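Local coordinates for protein tumor necrosis factor ligand superfamily member 13 (Mus musculus, PDB 1U5Y) that acts as a homotrimeric cytokine of the tumor necrosis factor family, binding the receptors TACI and BCMA and taking part in the regulation of tumor cell growth, at residues 12-17 / 25-30; 21-26 / 116-121; 59-64 / 124-129; 72-77 / 108-113. One frame throughout, in Å; residues are numbered along the deposited sequence.

Contact 1 of 4, residues 12-17 / 25-30; sequences PVNITS and EVMWQP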
loop_
_atom_site.group_PDB
_atom_site.type_symbol
_atom_site.label_atom_id
_atom_site.label_comp_id
_atom_site.label_asym_id
_atom_site.label_seq_id
_atom_site.Cartn_x
_atom_site.Cartn_y
_atom_site.Cartn_z
ATOM N N PRO A 12 11.994 -4.276 -12.403
ATOM C CA PRO A 12 12.392 -3.758 -13.718
ATOM C C PRO A 12 13.638 -4.415 -14.304
ATOM O O PRO A 12 14.548 -4.772 -13.553
ATOM C CB PRO A 12 12.693 -2.283 -13.429
ATOM C CG PRO A 12 12.036 -2.012 -12.138
ATOM C CD PRO A 12 12.179 -3.261 -11.357
ATOM N N VAL A 13 13.671 -4.577 -15.625
ATOM C CA VAL A 13 14.921 -4.804 -16.331
ATOM C C VAL A 13 15.327 -3.489 -17.026
ATOM O O VAL A 13 16.477 -3.079 -16.911
ATOM C CB VAL A 13 14.895 -6.055 -17.300
ATOM C CG1 VAL A 13 13.641 -6.104 -18.172
ATOM C CG2 VAL A 13 16.155 -6.100 -18.188
ATOM N N ASN A 14 14.394 -2.831 -17.721
ATOM C CA ASN A 14 14.620 -1.469 -18.290
ATOM C C ASN A 14 13.309 -0.706 -18.565
ATOM O O ASN A 14 12.214 -1.265 -18.428
ATOM C CB ASN A 14 15.519 -1.481 -19.545
ATOM C CG ASN A 14 15.187 -2.606 -20.509
ATOM O OD1 ASN A 14 14.027 -2.864 -20.804
ATOM N ND2 ASN A 14 16.224 -3.284 -21.010
ATOM N N ILE A 15 13.436 0.573 -18.921
ATOM C CA ILE A 15 12.288 1.455 -19.179
ATOM C C ILE A 15 12.209 1.800 -20.664
ATOM O O ILE A 15 13.241 2.024 -21.307
ATOM C CB ILE A 15 12.375 2.800 -18.391
ATOM C CG1 ILE A 15 13.353 2.775 -17.213
ATOM C CG2 ILE A 15 11.036 3.162 -17.863
ATOM C CD1 ILE A 15 13.750 4.202 -16.762
ATOM N N THR A 16 10.985 1.885 -21.189
ATOM C CA THR A 16 10.752 2.217 -22.600
ATOM C C THR A 16 9.807 3.404 -22.781
ATOM O O THR A 16 8.978 3.701 -21.919
ATOM C CB THR A 16 10.200 0.992 -23.364
ATOM O OG1 THR A 16 9.275 0.266 -22.544
ATOM C CG2 THR A 16 11.318 -0.020 -23.641
ATOM N N SER A 17 9.953 4.076 -23.915
ATOM C CA SER A 17 9.187 5.273 -24.229
ATOM C C SER A 17 9.161 5.445 -25.742
ATOM O O SER A 17 10.160 5.861 -26.315
ATOM C CB SER A 17 9.850 6.503 -23.592
ATOM O OG SER A 17 8.981 7.157 -22.693
ATOM N N GLU A 25 6.843 2.987 -20.014
ATOM C CA GLU A 25 6.475 1.715 -19.385
ATOM C C GLU A 25 7.726 0.986 -18.923
ATOM O O GLU A 25 8.837 1.412 -19.207
ATOM C CB GLU A 25 5.697 0.840 -20.365
ATOM C CG GLU A 25 4.315 1.370 -20.716
ATOM C CD GLU A 25 3.753 0.742 -21.978
ATOM O OE1 GLU A 25 2.989 -0.241 -21.844
ATOM O OE2 GLU A 25 4.078 1.237 -23.093
ATOM N N VAL A 26 7.536 -0.107 -18.188
ATOM C CA VAL A 26 8.645 -0.876 -17.649
ATOM C C VAL A 26 8.665 -2.259 -18.289
ATOM O O VAL A 26 7.623 -2.865 -18.494
ATOM C CB VAL A 26 8.496 -0.974 -16.140
ATOM C CG1 VAL A 26 9.567 -1.885 -15.517
ATOM C CG2 VAL A 26 8.504 0.436 -15.538
ATOM N N MET A 27 9.846 -2.722 -18.672
ATOM C CA MET A 27 10.031 -4.102 -19.102
ATOM C C MET A 27 10.269 -4.910 -17.841
ATOM O O MET A 27 11.289 -4.724 -17.196
ATOM C CB MET A 27 11.248 -4.223 -20.017
ATOM C CG MET A 27 11.020 -3.722 -21.436
ATOM S SD MET A 27 10.149 -4.914 -22.479
ATOM C CE MET A 27 11.330 -6.311 -22.571
ATOM N N TRP A 28 9.333 -5.784 -17.480
ATOM C CA TRP A 28 9.416 -6.533 -16.213
ATOM C C TRP A 28 10.128 -7.887 -16.287
ATOM O O TRP A 28 10.141 -8.542 -17.328
ATOM C CB TRP A 28 8.021 -6.764 -15.664
ATOM C CG TRP A 28 7.277 -5.512 -15.379
ATOM C CD1 TRP A 28 6.293 -4.961 -16.137
ATOM C CD2 TRP A 28 7.437 -4.655 -14.249
ATOM N NE1 TRP A 28 5.832 -3.813 -15.545
ATOM C CE2 TRP A 28 6.518 -3.604 -14.382
ATOM C CE3 TRP A 28 8.279 -4.663 -13.132
ATOM C CZ2 TRP A 28 6.410 -2.576 -13.447
ATOM C CZ3 TRP A 28 8.173 -3.654 -12.209
ATOM C CH2 TRP A 28 7.248 -2.618 -12.371
ATOM N N GLN A 29 10.727 -8.286 -15.164
ATOM C CA GLN A 29 11.261 -9.646 -14.969
ATOM C C GLN A 29 10.769 -10.266 -13.641
ATOM O O GLN A 29 10.782 -9.606 -12.601
ATOM C CB GLN A 29 12.801 -9.663 -14.993
ATOM C CG GLN A 29 13.439 -8.667 -14.021
ATOM C CD GLN A 29 14.949 -8.789 -13.933
ATOM O OE1 GLN A 29 15.503 -9.886 -14.031
ATOM N NE2 GLN A 29 15.622 -7.653 -13.761
ATOM N N PRO A 30 10.385 -11.540 -13.670
ATOM C CA PRO A 30 9.885 -12.219 -12.467
ATOM C C PRO A 30 11.013 -12.550 -11.492
ATOM O O PRO A 30 11.988 -13.095 -11.949
ATOM C CB PRO A 30 9.291 -13.512 -13.027
ATOM C CG PRO A 30 10.136 -13.796 -14.285
ATOM C CD PRO A 30 10.445 -12.442 -14.839
#
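The antiparallel hairpin of strands 7-16 and 24-34, part of the TNF-homology jelly roll, joins P12-T16 to E25-Q29. Near the turn T16 and E25 form a hydrogen-bonded pair: T16 N donates to E25 O at 3.0 Å, and E25 N returns a bond to T16 O. I15 and V26 follow as a non-hydrogen-bonded pair, I15 CG2 only loosely touching V26 CG2, while the CA-H of I15 makes a bent contact with E25 O. One residue further, M27 N reaches N14 O at 2.8 Å, nearly in line with the carbonyl bond.

N14 and M27 also lie alongside each other and point the same way. N14 CG sits between its own backbone N and carbonyl carbon (chi1 43°), which turns the amide toward M27, OD1 lying 3.2 Å from M27 CG, while the methionine chain bends at chi2 and chi3 and carries its end away. N14 is a predicted N-glycosylation site, and no other subunit touches this part of the hairpin.

The chain turns a corner at V13, and beyond it P12 fits against V26 and W28 on the buried side. P12 CB meets V26 CG1 at 3.8 Å, and P12 CD lies 4.1 Å from W28 CZ3. The same V26 CG1 sits over the centre of one face of the indole, 3.6 Å above its plane, so a single methyl touches both proline and tryptophan. Here too the extended Q29 chain brings its amide to the backbone: NE2 donates to P12 O at 3.1 Å, with the oxygen in the amide plane but the donor 43° out of the carbonyl plane.

Contact 2 of 4, residues 21-26 / 116-121; sequences SDVTEV and TVKIPR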
loop_
_atom_site.group_PDB
_atom_site.type_symbol
_atom_site.label_atom_id
_atom_site.label_comp_id
_atom_site.label_asym_id
_atom_site.label_seq_id
_atom_site.Cartn_x
_atom_site.Cartn_y
_atom_site.Cartn_z
ATOM N N SER A 21 4.814 9.287 -28.340
ATOM C CA SER A 21 3.883 9.023 -27.263
ATOM C C SER A 21 4.317 9.855 -26.066
ATOM O O SER A 21 5.429 10.395 -26.040
ATOM C CB SER A 21 3.862 7.534 -26.906
ATOM O OG SER A 21 2.551 7.141 -26.538
ATOM N N ASP A 22 3.427 9.979 -25.093
ATOM C CA ASP A 22 3.778 10.602 -23.828
ATOM C C ASP A 22 3.600 9.581 -22.746
ATOM O O ASP A 22 2.975 9.832 -21.731
ATOM C CB ASP A 22 2.924 11.837 -23.588
ATOM C CG ASP A 22 3.484 13.037 -24.285
ATOM O OD1 ASP A 22 2.841 13.532 -25.238
ATOM O OD2 ASP A 22 4.586 13.521 -23.947
ATOM N N VAL A 23 4.183 8.416 -22.988
ATOM C CA VAL A 23 4.016 7.272 -22.134
ATOM C C VAL A 23 5.362 6.625 -21.876
ATOM O O VAL A 23 6.159 6.475 -22.780
ATOM C CB VAL A 23 3.098 6.247 -22.823
ATOM C CG1 VAL A 23 2.858 5.049 -21.940
ATOM C CG2 VAL A 23 1.765 6.893 -23.232
ATOM N N THR A 24 5.592 6.209 -20.637
ATOM C CA THR A 24 6.766 5.428 -20.275
ATOM C C THR A 24 6.300 4.131 -19.612
ATOM O O THR A 24 5.429 4.160 -18.771
ATOM C CB THR A 24 7.655 6.226 -19.310
ATOM O OG1 THR A 24 8.348 7.261 -20.015
ATOM C CG2 THR A 24 8.775 5.359 -18.739
ATOM N N GLU A 25 6.843 2.987 -20.014
ATOM C CA GLU A 25 6.475 1.715 -19.385
ATOM C C GLU A 25 7.726 0.986 -18.923
ATOM O O GLU A 25 8.837 1.412 -19.207
ATOM C CB GLU A 25 5.697 0.840 -20.365
ATOM C CG GLU A 25 4.315 1.370 -20.716
ATOM C CD GLU A 25 3.753 0.742 -21.978
ATOM O OE1 GLU A 25 2.989 -0.241 -21.844
ATOM O OE2 GLU A 25 4.078 1.237 -23.093
ATOM N N VAL A 26 7.536 -0.107 -18.188
ATOM C CA VAL A 26 8.645 -0.876 -17.649
ATOM C C VAL A 26 8.665 -2.259 -18.289
ATOM O O VAL A 26 7.623 -2.865 -18.494
ATOM C CB VAL A 26 8.496 -0.974 -16.140
ATOM C CG1 VAL A 26 9.567 -1.885 -15.517
ATOM C CG2 VAL A 26 8.504 0.436 -15.538
ATOM N N THR A 116 -1.295 -3.600 -17.839
ATOM C CA THR A 116 -0.269 -2.604 -18.165
ATOM C C THR A 116 0.057 -1.744 -16.929
ATOM O O THR A 116 -0.807 -1.508 -16.098
ATOM C CB THR A 116 -0.767 -1.681 -19.286
ATOM O OG1 THR A 116 -2.086 -1.202 -18.976
ATOM C CG2 THR A 116 -0.947 -2.434 -20.619
ATOM N N VAL A 117 1.307 -1.290 -16.822
ATOM C CA VAL A 117 1.680 -0.217 -15.907
ATOM C C VAL A 117 2.328 0.903 -16.738
ATOM O O VAL A 117 3.457 0.780 -17.213
ATOM C CB VAL A 117 2.583 -0.731 -14.766
ATOM C CG1 VAL A 117 2.924 0.358 -13.793
ATOM C CG2 VAL A 117 1.875 -1.872 -14.010
ATOM N N LYS A 118 1.585 1.987 -16.925
ATOM C CA LYS A 118 2.041 3.139 -17.689
ATOM C C LYS A 118 2.244 4.386 -16.812
ATOM O O LYS A 118 1.423 4.679 -15.934
ATOM C CB LYS A 118 1.006 3.439 -18.765
ATOM C CG LYS A 118 0.744 2.255 -19.694
ATOM C CD LYS A 118 0.275 2.686 -21.069
ATOM C CE LYS A 118 -0.790 1.734 -21.628
ATOM N NZ LYS A 118 -1.005 1.923 -23.104
ATOM N N ILE A 119 3.333 5.117 -17.037
ATOM C CA ILE A 119 3.533 6.427 -16.417
ATOM C C ILE A 119 3.313 7.455 -17.510
ATOM O O ILE A 119 4.068 7.475 -18.470
ATOM C CB ILE A 119 4.955 6.534 -15.833
ATOM C CG1 ILE A 119 5.079 5.665 -14.588
ATOM C CG2 ILE A 119 5.283 7.992 -15.469
ATOM C CD1 ILE A 119 5.229 4.204 -14.878
ATOM N N PRO A 120 2.309 8.320 -17.385
ATOM C CA PRO A 120 1.889 9.128 -18.528
ATOM C C PRO A 120 2.760 10.379 -18.769
ATOM O O PRO A 120 2.205 11.444 -18.994
ATOM C CB PRO A 120 0.428 9.496 -18.179
ATOM C CG PRO A 120 0.411 9.565 -16.681
ATOM C CD PRO A 120 1.510 8.646 -16.183
ATOM N N ARG A 121 4.087 10.245 -18.724
ATOM C CA ARG A 121 5.009 11.209 -19.362
ATOM C C ARG A 121 6.049 10.449 -20.193
ATOM O O ARG A 121 6.399 9.303 -19.888
ATOM C CB ARG A 121 5.735 12.103 -18.331
ATOM C CG ARG A 121 4.927 12.503 -17.076
ATOM C CD ARG A 121 4.798 14.026 -16.845
ATOM N NE ARG A 121 3.726 14.352 -15.892
ATOM C CZ ARG A 121 3.376 15.591 -15.519
ATOM N NH1 ARG A 121 4.007 16.661 -16.005
ATOM N NH2 ARG A 121 2.385 15.764 -14.645
HETATM O O HOH W 1 4.816 -1.495 -17.436
#
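T24, where strand 24-34 pairs antiparallel with strand 114-119 in the TNF jelly roll, meets R121 and I119 through its side chain and backbone. Its CB lies 3.4 Å from R121 O and 4.4 Å from I119 CB. From there OG1, anti to the carbonyl carbon (chi1 -74°), donates to R121 O at 2.8 Å in the carbonyl plane. The other branch, CG2, packs on I15 and L126 outside these segments. S17 OG and A124 N also hydrogen-bond to T24 OG1, so three groups grip this one hydroxyl oxygen.

The backbone of T24 adds a reciprocal pair with I119: T24 N to I119 O and I119 N to T24 O, the latter 2.9 Å long and almost straight at 177°. An inverse gamma turn centred on P120 bends the chain beyond the strand and presents R121 O to the threonine.

On the other face E25 and K118 run side by side in the same direction, E25 CG 3.8 Å from K118 CG. Their charged ends stay 4.7 Å apart from E25 OE1 to K118 NZ, so any attraction is probably loose. V23 crosses the same lysine at a slant, its CG1 meeting K118 CD at 3.6 Å. Where the strands diverge, a water bridges the backbones, accepting from V26 N and lying 2.7 Å from V117 O.

Contact 3 of 4, residues 59-64 / 124-129; sequences VLFHDV and AKLSLS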
loop_
_atom_site.group_PDB
_atom_site.type_symbol
_atom_site.label_atom_id
_atom_site.label_comp_id
_atom_site.label_asym_id
_atom_site.label_seq_id
_atom_site.Cartn_x
_atom_site.Cartn_y
_atom_site.Cartn_z
ATOM N N VAL A 59 6.182 2.512 -7.954
ATOM C CA VAL A 59 7.205 3.113 -8.812
ATOM C C VAL A 59 7.950 4.186 -8.018
ATOM O O VAL A 59 7.332 4.956 -7.288
ATOM C CB VAL A 59 6.598 3.739 -10.084
ATOM C CG1 VAL A 59 7.696 4.239 -10.995
ATOM C CG2 VAL A 59 5.731 2.726 -10.835
ATOM N N LEU A 60 9.274 4.208 -8.152
ATOM C CA LEU A 60 10.135 5.198 -7.497
ATOM C C LEU A 60 10.573 6.243 -8.527
ATOM O O LEU A 60 11.298 5.933 -9.467
ATOM C CB LEU A 60 11.357 4.534 -6.852
ATOM C CG LEU A 60 12.475 5.479 -6.394
ATOM C CD1 LEU A 60 11.959 6.474 -5.381
ATOM C CD2 LEU A 60 13.665 4.681 -5.824
ATOM N N PHE A 61 10.118 7.478 -8.335
ATOM C CA PHE A 61 10.300 8.549 -9.319
ATOM C C PHE A 61 11.446 9.469 -8.950
ATOM O O PHE A 61 11.622 9.792 -7.779
ATOM C CB PHE A 61 9.025 9.387 -9.405
ATOM C CG PHE A 61 7.855 8.634 -9.923
ATOM C CD1 PHE A 61 7.000 7.981 -9.056
ATOM C CD2 PHE A 61 7.619 8.554 -11.294
ATOM C CE1 PHE A 61 5.908 7.277 -9.540
ATOM C CE2 PHE A 61 6.537 7.845 -11.782
ATOM C CZ PHE A 61 5.673 7.210 -10.901
ATOM N N HIS A 62 12.205 9.885 -9.961
ATOM C CA HIS A 62 13.259 10.894 -9.829
ATOM C C HIS A 62 12.988 12.148 -10.694
ATOM O O HIS A 62 13.890 12.953 -10.893
ATOM C CB HIS A 62 14.625 10.297 -10.224
ATOM C CG HIS A 62 15.088 9.167 -9.350
ATOM N ND1 HIS A 62 14.981 9.188 -7.975
ATOM C CD2 HIS A 62 15.691 7.991 -9.660
ATOM C CE1 HIS A 62 15.481 8.068 -7.478
ATOM N NE2 HIS A 62 15.918 7.325 -8.480
ATOM N N ASP A 63 11.764 12.327 -11.196
ATOM C CA ASP A 63 11.441 13.477 -12.060
ATOM C C ASP A 63 11.237 14.735 -11.228
ATOM O O ASP A 63 10.924 14.655 -10.048
ATOM C CB ASP A 63 10.173 13.243 -12.876
ATOM C CG ASP A 63 10.117 11.862 -13.515
ATOM O OD1 ASP A 63 10.254 11.812 -14.763
ATOM O OD2 ASP A 63 9.930 10.787 -12.864
ATOM N N VAL A 64 11.421 15.898 -11.843
ATOM C CA VAL A 64 11.208 17.172 -11.158
ATOM C C VAL A 64 9.818 17.775 -11.431
ATOM O O VAL A 64 9.422 18.719 -10.756
ATOM C CB VAL A 64 12.331 18.191 -11.546
ATOM N N ALA A 124 10.201 9.226 -18.631
ATOM C CA ALA A 124 10.065 9.405 -17.210
ATOM C C ALA A 124 11.273 8.776 -16.531
ATOM O O ALA A 124 11.712 7.692 -16.909
ATOM C CB ALA A 124 8.785 8.750 -16.721
ATOM N N LYS A 125 11.780 9.476 -15.522
ATOM C CA LYS A 125 12.988 9.108 -14.796
ATOM C C LYS A 125 12.652 8.134 -13.689
ATOM O O LYS A 125 12.558 8.503 -12.522
ATOM C CB LYS A 125 13.641 10.368 -14.204
ATOM C CG LYS A 125 13.854 11.483 -15.221
ATOM C CD LYS A 125 14.947 12.455 -14.801
ATOM C CE LYS A 125 15.439 13.253 -15.986
ATOM N NZ LYS A 125 16.238 12.424 -16.944
ATOM N N LEU A 126 12.476 6.876 -14.058
ATOM C CA LEU A 126 11.965 5.870 -13.123
ATOM C C LEU A 126 13.141 5.059 -12.624
ATOM O O LEU A 126 14.034 4.762 -13.396
ATOM C CB LEU A 126 10.979 4.952 -13.828
ATOM C CG LEU A 126 9.802 5.643 -14.501
ATOM C CD1 LEU A 126 8.902 4.606 -15.182
ATOM C CD2 LEU A 126 9.018 6.483 -13.480
ATOM N N SER A 127 13.146 4.701 -11.343
ATOM C CA SER A 127 14.234 3.884 -10.816
ATOM C C SER A 127 14.041 2.438 -11.275
ATOM O O SER A 127 12.923 1.941 -11.330
ATOM C CB SER A 127 14.277 3.949 -9.294
ATOM O OG SER A 127 15.337 3.163 -8.787
ATOM N N LEU A 128 15.142 1.791 -11.615
ATOM C CA LEU A 128 15.170 0.368 -11.952
ATOM C C LEU A 128 15.457 -0.488 -10.726
ATOM O O LEU A 128 15.431 -1.722 -10.805
ATOM C CB LEU A 128 16.255 0.087 -13.008
ATOM C CG LEU A 128 16.059 0.837 -14.324
ATOM C CD1 LEU A 128 17.239 0.653 -15.278
ATOM C CD2 LEU A 128 14.763 0.388 -14.986
ATOM N N SER A 129 15.770 0.172 -9.613
ATOM C CA SER A 129 16.035 -0.513 -8.349
ATOM C C SER A 129 14.886 -1.451 -8.012
ATOM O O SER A 129 13.746 -1.025 -7.923
ATOM C CB SER A 129 16.207 0.485 -7.216
ATOM O OG SER A 129 16.060 -0.175 -5.983
#
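D63 OD1 takes the backbone N-H of K125 at 2.9 Å in an almost straight bond (175°), met from above the carboxylate plane. A124 CA and K125 CG also lie against this oxygen, while D63 OD2 sits in plane at the edge of the F61 ring. The buried aspartate thus holds the backbone where K125 centres an inverse gamma turn.

Two further bonds link the main chains on either side of the F61-L126 bridge: H62 N to K125 O, and S127 N to L60 O at 2.9 Å. Inside, L126 CD2 touches both F61 CE2, at 3.3 Å, and V59 CG1, at 3.6 Å; V59 CG1 itself lies over one face of the phenylalanine ring, offset toward its rim.

Toward the subunit interface, L60 CD2 packs on S127 CB at 3.6 Å, and L60 also meets I87 of the second subunit. H62 NE2 approaches S127 CB, while H62 ND1 is bonded to A97 O. S127 OG accepts from S129 N in an ST turn. The whole arrangement is an irregular connection, joined by a single bridge to the end of strand 51-61, at one end of the TNF-homology jelly roll.

Contact 4 of 4, residues 72-77 / 108-113; sequences VSREGQ and HLHQGD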
loop_
_atom_site.group_PDB
_atom_site.type_symbol
_atom_site.label_atom_id
_atom_site.label_comp_id
_atom_site.label_asym_id
_atom_site.label_seq_id
_atom_site.Cartn_x
_atom_site.Cartn_y
_atom_site.Cartn_z
ATOM N N VAL A 72 -2.380 1.642 -13.554
ATOM C CA VAL A 72 -2.517 0.212 -13.775
ATOM C C VAL A 72 -3.869 -0.033 -14.410
ATOM O O VAL A 72 -4.893 0.381 -13.872
ATOM C CB VAL A 72 -2.375 -0.552 -12.450
ATOM C CG1 VAL A 72 -2.474 -2.055 -12.671
ATOM C CG2 VAL A 72 -1.030 -0.199 -11.792
ATOM N N SER A 73 -3.867 -0.669 -15.574
ATOM C CA SER A 73 -5.087 -0.938 -16.324
ATOM C C SER A 73 -5.072 -2.360 -16.854
ATOM O O SER A 73 -4.016 -2.982 -16.972
ATOM C CB SER A 73 -5.278 0.052 -17.504
ATOM O OG SER A 73 -4.203 0.956 -17.624
ATOM N N ARG A 74 -6.267 -2.854 -17.159
ATOM C CA ARG A 74 -6.475 -4.162 -17.738
ATOM C C ARG A 74 -7.074 -4.021 -19.138
ATOM O O ARG A 74 -8.152 -3.465 -19.293
ATOM C CB ARG A 74 -7.444 -4.931 -16.854
ATOM C CG ARG A 74 -8.105 -6.093 -17.540
ATOM C CD ARG A 74 -8.808 -7.016 -16.600
ATOM N NE ARG A 74 -9.855 -6.345 -15.851
ATOM C CZ ARG A 74 -11.071 -6.113 -16.298
ATOM N NH1 ARG A 74 -11.453 -6.492 -17.520
ATOM N NH2 ARG A 74 -11.918 -5.481 -15.505
ATOM N N GLU A 75 -6.369 -4.502 -20.149
ATOM C CA GLU A 75 -6.936 -4.632 -21.492
ATOM C C GLU A 75 -7.591 -5.997 -21.641
ATOM O O GLU A 75 -6.960 -7.019 -21.371
ATOM C CB GLU A 75 -5.855 -4.456 -22.560
ATOM C CG GLU A 75 -5.314 -3.037 -22.618
ATOM C CD GLU A 75 -4.209 -2.847 -23.638
ATOM O OE1 GLU A 75 -4.013 -3.744 -24.494
ATOM O OE2 GLU A 75 -3.540 -1.787 -23.576
ATOM N N GLY A 76 -8.850 -6.001 -22.057
ATOM C CA GLY A 76 -9.584 -7.213 -22.314
ATOM C C GLY A 76 -10.964 -6.889 -22.845
ATOM O O GLY A 76 -11.479 -5.808 -22.594
ATOM N N GLN A 77 -11.551 -7.824 -23.593
ATOM C CA GLN A 77 -12.931 -7.712 -24.080
ATOM C C GLN A 77 -13.116 -6.475 -24.950
ATOM O O GLN A 77 -14.173 -5.850 -24.935
ATOM C CB GLN A 77 -13.935 -7.716 -22.911
ATOM C CG GLN A 77 -13.901 -8.982 -22.064
ATOM C CD GLN A 77 -12.854 -8.947 -20.943
ATOM O OE1 GLN A 77 -12.421 -7.876 -20.503
ATOM N NE2 GLN A 77 -12.454 -10.127 -20.477
ATOM N N HIS A 108 -11.189 -8.413 -10.369
ATOM C CA HIS A 108 -11.479 -9.607 -11.121
ATOM C C HIS A 108 -10.777 -9.501 -12.480
ATOM O O HIS A 108 -11.027 -8.567 -13.227
ATOM C CB HIS A 108 -12.997 -9.763 -11.279
ATOM C CG HIS A 108 -13.423 -11.112 -11.767
ATOM N ND1 HIS A 108 -13.819 -11.340 -13.064
ATOM C CD2 HIS A 108 -13.531 -12.300 -11.130
ATOM C CE1 HIS A 108 -14.149 -12.610 -13.208
ATOM N NE2 HIS A 108 -13.982 -13.214 -12.049
ATOM N N LEU A 109 -9.916 -10.474 -12.778
ATOM C CA LEU A 109 -9.208 -10.594 -14.051
ATOM C C LEU A 109 -9.605 -11.885 -14.751
ATOM O O LEU A 109 -9.717 -12.928 -14.114
ATOM C CB LEU A 109 -7.698 -10.600 -13.796
ATOM C CG LEU A 109 -7.186 -9.478 -12.903
ATOM C CD1 LEU A 109 -5.674 -9.597 -12.662
ATOM C CD2 LEU A 109 -7.515 -8.119 -13.526
ATOM N N HIS A 110 -9.822 -11.812 -16.061
ATOM C CA HIS A 110 -10.176 -12.990 -16.861
ATOM C C HIS A 110 -8.960 -13.467 -17.599
ATOM O O HIS A 110 -8.076 -12.675 -17.922
ATOM C CB HIS A 110 -11.265 -12.665 -17.894
ATOM C CG HIS A 110 -12.432 -11.942 -17.314
ATOM N ND1 HIS A 110 -13.588 -12.585 -16.932
ATOM C CD2 HIS A 110 -12.610 -10.633 -17.017
ATOM C CE1 HIS A 110 -14.443 -11.697 -16.455
ATOM N NE2 HIS A 110 -13.868 -10.507 -16.483
ATOM N N GLN A 111 -8.935 -14.756 -17.900
ATOM C CA GLN A 111 -7.888 -15.305 -18.738
ATOM C C GLN A 111 -7.943 -14.591 -20.096
ATOM O O GLN A 111 -9.030 -14.376 -20.656
ATOM C CB GLN A 111 -8.010 -16.839 -18.857
ATOM C CG GLN A 111 -9.189 -17.364 -19.624
ATOM C CD GLN A 111 -9.289 -18.900 -19.587
ATOM O OE1 GLN A 111 -8.271 -19.610 -19.575
ATOM N NE2 GLN A 111 -10.520 -19.407 -19.573
ATOM N N GLY A 112 -6.771 -14.200 -20.591
ATOM C CA GLY A 112 -6.646 -13.427 -21.816
ATOM C C GLY A 112 -6.342 -11.952 -21.606
ATOM O O GLY A 112 -5.757 -11.325 -22.471
ATOM N N ASP A 113 -6.749 -11.400 -20.468
ATOM C CA ASP A 113 -6.503 -9.999 -20.140
ATOM C C ASP A 113 -5.026 -9.652 -20.128
ATOM O O ASP A 113 -4.183 -10.447 -19.719
ATOM C CB ASP A 113 -7.010 -9.672 -18.735
ATOM C CG ASP A 113 -8.508 -9.650 -18.632
ATOM O OD1 ASP A 113 -8.944 -9.574 -17.473
ATOM O OD2 ASP A 113 -9.318 -9.703 -19.598
#
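The charged pair across this contact is R74 and D113, but their salt bridge is long and doubtful: R74 NE lies 3.7 Å from D113 OD1, and the position of that oxygen is uncertain. The firmer ionic partner of the arginine is E81, which takes NH2. R74 NE is buried here without a hydrogen-bonding partner, although H108 O lies over one face of the guanidinium, 3.6 Å from NE.

Among the hydrogen bonds, D113 OD2 receives a weak one from Q77 NE2 at 3.3 Å. Q77 is bent at chi2 (86°), which folds its amide back across the end of the strand to D113 and H110. Within 108-113, D113 OD1 lies at 2.8 Å from H110 N, a bond subject to the same uncertainty, while D113 N donates to H110 O and closes a type II beta turn, H110 to D113, with G112 at its third position. This turn connects strands 99-109 and 114-119 of the TNF jelly roll, and it lies against the end of strand 67-76, where E75 pairs through its backbone with I114. A CA-H contact extends that pairing, D113 CA lying 3.3 Å from E75 O.

Apolar packing comes from the arginine's aliphatic part. R74 CG is anti to the backbone N (chi1 161°), sending the chain toward L109, whose CD2 touches R74 CD at 3.5 Å. Polar groups flank the H110 ring: Q77 NE2 lies 3.5 Å from H110 CD2, and R74 NH1 stands farther off, at the ring edge and near its plane, 4.3 Å from the same CD2.

Overall arrangement
From the N terminus, contact 1 closes first, a short hairpin loop between strands 7-16 and 24-34. Contact 2 starts in that loop and the first residues of the second strand, sharing E25 and V26 with contact 1, and ties the hairpin to strand 114-119. Contact 3 joins the end of strand 51-61 to the loop 124-129, crossing contact 2; the two touch through T24, I119, A124 and L126, and L126 and L128 also pack on I15 and P12 of contact 1. Contact 4, from strand 67-76 to the turn after strand 99-109, falls within the spans of both. It touches contact 2 through S73 and T116, but its centre lies about 26 Å from that of contact 3.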